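Local atomic coordinates of biotin protein ligase-like protein of unknown function (Silicibacter sp., PDB entry 3BFM), a protein that is of unknown function but belongs to the biotin/lipoate A/B protein ligase family, and so may bind or transfer a biotin- or lipoate-like group. Residues Y42-D47 against R158-W163; A81-E86 against A152-P157. All coordinates share one frame; numbering follows the deposited sequence. Where two conformers were deposited one is given.

Contact 1 (Y42-D47 against R158-W163). With CA (calcium ion), chain B.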
# COMPACT_ATOMS: atom_id res chain seq x y z
N TYR A 42 -16.13 3.20 0.38
CA TYR A 42 -16.69 4.52 0.22
C TYR A 42 -18.14 4.47 -0.22
O TYR A 42 -18.65 3.45 -0.71
CB TYR A 42 -15.83 5.36 -0.74
CG TYR A 42 -15.84 4.82 -2.17
CD1 TYR A 42 -16.80 5.22 -3.06
CD2 TYR A 42 -14.87 3.92 -2.59
CE1 TYR A 42 -16.82 4.75 -4.34
CE2 TYR A 42 -14.87 3.43 -3.91
CZ TYR A 42 -15.84 3.86 -4.76
OH TYR A 42 -15.89 3.36 -6.06
N GLU A 43 -18.83 5.58 -0.01
CA GLU A 43 -20.23 5.72 -0.40
C GLU A 43 -20.44 7.19 -0.67
O GLU A 43 -20.27 8.01 0.24
CB GLU A 43 -21.16 5.22 0.73
CG GLU A 43 -22.59 5.17 0.34
CD GLU A 43 -23.46 4.31 1.24
OE1 GLU A 43 -23.12 4.01 2.43
OE2 GLU A 43 -24.57 3.98 0.80
N LEU A 44 -20.73 7.52 -1.94
CA LEU A 44 -20.94 8.90 -2.36
C LEU A 44 -22.42 9.12 -2.70
O LEU A 44 -23.03 8.35 -3.47
CB LEU A 44 -20.09 9.25 -3.59
CG LEU A 44 -18.67 9.81 -3.40
CD1 LEU A 44 -17.69 8.68 -3.10
CD2 LEU A 44 -18.23 10.57 -4.64
N GLY A 45 -22.98 10.18 -2.13
CA GLY A 45 -24.28 10.70 -2.54
C GLY A 45 -24.10 12.12 -2.99
O GLY A 45 -23.01 12.66 -2.94
N THR A 46 -25.18 12.75 -3.42
CA THR A 46 -25.11 14.13 -3.80
C THR A 46 -24.90 15.01 -2.54
O THR A 46 -24.32 16.07 -2.66
CB THR A 46 -26.38 14.55 -4.55
OG1 THR A 46 -27.53 14.31 -3.73
CG2 THR A 46 -26.54 13.68 -5.80
N ASP A 47 -25.37 14.55 -1.38
CA ASP A 47 -25.38 15.37 -0.16
C ASP A 47 -24.33 14.99 0.89
O ASP A 47 -24.16 15.71 1.88
CB ASP A 47 -26.74 15.27 0.51
CG ASP A 47 -27.82 15.97 -0.26
OD1 ASP A 47 -27.55 16.49 -1.37
OD2 ASP A 47 -28.94 15.90 0.25
N ARG A 158 -12.91 13.46 -6.43
CA ARG A 158 -11.53 13.96 -6.40
C ARG A 158 -11.05 14.17 -4.97
O ARG A 158 -9.90 13.92 -4.66
CB ARG A 158 -11.40 15.26 -7.18
CG ARG A 158 -11.81 15.17 -8.66
CD ARG A 158 -10.89 14.30 -9.50
NE ARG A 158 -11.18 12.87 -9.43
CZ ARG A 158 -12.17 12.25 -10.06
NH1 ARG A 158 -13.05 12.93 -10.79
NH2 ARG A 158 -12.31 10.94 -9.93
N LEU A 159 -11.94 14.66 -4.12
CA LEU A 159 -11.64 14.83 -2.67
C LEU A 159 -11.33 13.49 -1.96
O LEU A 159 -10.39 13.36 -1.18
CB LEU A 159 -12.77 15.59 -2.00
CG LEU A 159 -12.55 15.89 -0.50
CD1 LEU A 159 -11.30 16.72 -0.20
CD2 LEU A 159 -13.78 16.58 0.13
N LEU A 160 -12.16 12.48 -2.25
CA LEU A 160 -11.90 11.12 -1.78
C LEU A 160 -10.55 10.59 -2.20
O LEU A 160 -9.80 10.06 -1.37
CB LEU A 160 -13.02 10.21 -2.25
CG LEU A 160 -12.89 8.73 -1.95
CD1 LEU A 160 -12.78 8.46 -0.43
CD2 LEU A 160 -14.12 8.02 -2.55
N GLU A 161 -10.22 10.70 -3.49
CA GLU A 161 -8.93 10.27 -4.01
C GLU A 161 -7.81 10.98 -3.30
O GLU A 161 -6.80 10.38 -2.94
CB GLU A 161 -8.84 10.60 -5.50
CG GLU A 161 -9.72 9.74 -6.35
CD GLU A 161 -9.78 10.20 -7.81
OE1 GLU A 161 -9.37 11.35 -8.11
OE2 GLU A 161 -10.20 9.38 -8.65
N SER A 162 -7.99 12.28 -3.12
CA SER A 162 -6.97 13.12 -2.51
C SER A 162 -6.78 12.79 -1.03
O SER A 162 -5.66 12.78 -0.53
CB SER A 162 -7.32 14.58 -2.70
OG SER A 162 -6.22 15.38 -2.37
N TRP A 163 -7.87 12.50 -0.33
CA TRP A 163 -7.78 12.14 1.08
C TRP A 163 -6.91 10.87 1.18
O TRP A 163 -5.92 10.79 1.92
CB TRP A 163 -9.14 11.94 1.69
CG TRP A 163 -9.10 11.56 3.15
CD1 TRP A 163 -8.48 12.27 4.17
CD2 TRP A 163 -9.73 10.44 3.77
NE1 TRP A 163 -8.69 11.64 5.36
CE2 TRP A 163 -9.45 10.51 5.15
CE3 TRP A 163 -10.48 9.38 3.28
CZ2 TRP A 163 -9.89 9.54 6.05
CZ3 TRP A 163 -10.92 8.39 4.17
CH2 TRP A 163 -10.64 8.49 5.54
CA CA B . -25.27 2.84 2.77
O HOH W 1 -25.91 1.40 1.00
O HOH W 2 -27.12 1.59 3.79
O HOH W 3 -26.77 4.67 3.00
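Leu160 of helix 156-175 reaches Tyr42 and Leu44 of strand 39-44 with a single methyl, CD2, in helix-on-sheet packing within the alpha/beta fold of the biotin/lipoate ligase family. The apolar contacts carry the whole junction, and no hydrogen bond crosses it. Leu160 CD2 lies 3.6 Å from Tyr42 CB and touches the near end of the ring obliquely, the two side chains crossing at about a right angle. With CG placed between its backbone N and carbonyl carbon (chi1 65°), Tyr42 offers CB and the root of the ring to the methyl. From two residues further along the strand, Leu44 CD1, in one of two conformers of this side chain, meets the same methyl, Leu160 CD2, at 3.7 Å, while Ile6 and Ala51 also touch Leu160.

Within the helix, Arg158 pairs side-on with Glu161, whose OE2 also accepts from Thr7 N. Arg158 NE is 2.7 Å from Glu161 OE1 in a nearly straight bond (170°), and Arg158 NH2 bonds Glu161 OE2. Both acceptors lie close to the guanidinium plane, yet the nitrogens meet them from above the carboxylate plane.

Metal binding occupies the strand residue between the two apolar ones. Glu43 points away from the helix, and its extended side chain chelates a calcium ion that Gln21, Asp22 and three waters also bind, with Glu43 OE1 at 2.5 Å and Glu43 OE2 at 2.4 Å from the metal.

Contact 2 (A81-E86 against A152-P157)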
# COMPACT_ATOMS: atom_id res chain seq x y z
N ALA A 81 -5.68 21.29 -1.15
CA ALA A 81 -5.28 21.09 -2.54
C ALA A 81 -6.41 21.36 -3.57
O ALA A 81 -6.11 21.54 -4.76
CB ALA A 81 -4.75 19.68 -2.74
N LEU A 82 -7.67 21.35 -3.15
CA LEU A 82 -8.84 21.43 -4.06
C LEU A 82 -9.73 22.65 -3.85
O LEU A 82 -10.48 23.04 -4.74
CB LEU A 82 -9.70 20.16 -3.90
CG LEU A 82 -9.05 18.83 -4.28
CD1 LEU A 82 -10.00 17.64 -4.03
CD2 LEU A 82 -8.57 18.81 -5.71
N ALA A 83 -9.68 23.24 -2.67
CA ALA A 83 -10.60 24.30 -2.29
C ALA A 83 -9.95 25.66 -2.43
O ALA A 83 -8.74 25.77 -2.48
CB ALA A 83 -11.03 24.11 -0.85
N PRO A 84 -10.76 26.72 -2.43
CA PRO A 84 -10.21 28.07 -2.36
C PRO A 84 -9.39 28.28 -1.09
O PRO A 84 -9.71 27.74 -0.03
CB PRO A 84 -11.45 28.96 -2.36
CG PRO A 84 -12.54 28.13 -2.86
CD PRO A 84 -12.22 26.71 -2.51
N PRO A 85 -8.32 29.08 -1.19
CA PRO A 85 -7.39 29.23 -0.06
C PRO A 85 -7.97 29.90 1.16
O PRO A 85 -7.45 29.74 2.25
CB PRO A 85 -6.27 30.09 -0.65
CG PRO A 85 -6.88 30.78 -1.79
CD PRO A 85 -7.90 29.86 -2.36
N GLU A 86 -9.06 30.63 0.99
CA GLU A 86 -9.73 31.25 2.14
C GLU A 86 -10.49 30.24 3.01
O GLU A 86 -10.83 30.57 4.14
CB GLU A 86 -10.69 32.34 1.68
CG GLU A 86 -11.71 31.87 0.65
CD GLU A 86 -11.24 32.01 -0.79
OE1 GLU A 86 -10.01 32.18 -1.03
OE2 GLU A 86 -12.11 31.95 -1.69
N ALA A 152 -17.85 24.67 -3.78
CA ALA A 152 -18.68 24.12 -4.83
C ALA A 152 -17.86 23.57 -6.02
O ALA A 152 -18.34 22.67 -6.71
CB ALA A 152 -19.71 25.17 -5.30
N ASP A 153 -16.64 24.05 -6.24
CA ASP A 153 -15.81 23.50 -7.31
C ASP A 153 -15.01 22.25 -6.89
O ASP A 153 -14.17 21.77 -7.65
CB ASP A 153 -14.85 24.56 -7.84
N VAL A 154 -15.21 21.76 -5.66
CA VAL A 154 -14.52 20.57 -5.20
C VAL A 154 -15.41 19.36 -5.50
O VAL A 154 -16.50 19.25 -4.99
CB VAL A 154 -14.24 20.66 -3.70
CG1 VAL A 154 -13.55 19.37 -3.18
CG2 VAL A 154 -13.39 21.90 -3.41
N ALA A 155 -14.94 18.45 -6.35
CA ALA A 155 -15.70 17.26 -6.70
C ALA A 155 -15.48 16.19 -5.64
O ALA A 155 -14.34 16.00 -5.20
CB ALA A 155 -15.27 16.74 -8.06
N ALA A 156 -16.55 15.50 -5.23
CA ALA A 156 -16.47 14.52 -4.14
C ALA A 156 -15.52 13.39 -4.48
O ALA A 156 -14.70 12.99 -3.65
CB ALA A 156 -17.88 13.95 -3.76
N PRO A 157 -15.63 12.85 -5.72
CA PRO A 157 -14.68 11.80 -6.09
C PRO A 157 -13.22 12.25 -5.99
O PRO A 157 -12.37 11.48 -5.58
CB PRO A 157 -15.02 11.51 -7.57
CG PRO A 157 -16.37 12.05 -7.80
CD PRO A 157 -16.58 13.15 -6.80
O HOH W 4 -11.14 21.70 -7.10
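Val154 presses both of its methyls against the C-terminal part of helix 67-82, weakly bonded here, and its rotamer sets them against different parts of Leu82. CG1 stands anti to the backbone N (chi1 177°) and meets the Leu82 side chain, with Val154 CG1 4.0 Å from Leu82 CB and equally far from Leu82 CD1. CG2, anti to the carbonyl carbon, is turned mainly to the backbone: Val154 CG2 lies 3.4 Å from Leu82 O and also touches Ala83, whose CB is 4.1 Å from Val154 CG2. Leu82 places CG beside its own backbone N (chi1 -63°) and continues extended to CD1, so that the two side chains cross at about a right angle. In the alpha/beta fold of the ligase family, this joins the C-terminal part of helix 67-82 to the loop entering helix 156-175, where Ala155 is the N-cap residue. Cutting Val154 back to an alanine is likely to open a gap beside Leu82 CB and CD1 and to remove the methyl packed on Leu82 O and Ala83. Leu159 lies against both Leu82 and Val154, extending this apolar cluster into the second helix.

The backbones are linked by solvent, without a direct hydrogen bond. One water donates to both sides, lying 2.8 Å from Leu82 O and 3.1 Å from Asp153 O.

In the fold
Helix 156-175 is common to both contacts, whose centres are about 12 Å apart. Contact 2 uses the loop entering this helix and meets the C-terminal part of helix 67-82; contact 1 uses the following turns and meets strand 39-44 of the mixed sheet. Along the chain the order is 42-47, 81-86, 152-157, 158-163, so contact 2 falls within the span that contact 1 brings together. They also touch directly: Leu44 CD2, in one of its two conformers, packs 3.5 Å from Ala156 CB, and Leu82 CD1 lies 3.5 Å from Leu159 CA. Together they place the first turns of helix 156-175 against strand 39-44 and helix 67-82, all within the biotin/lipoate ligase part of the chain.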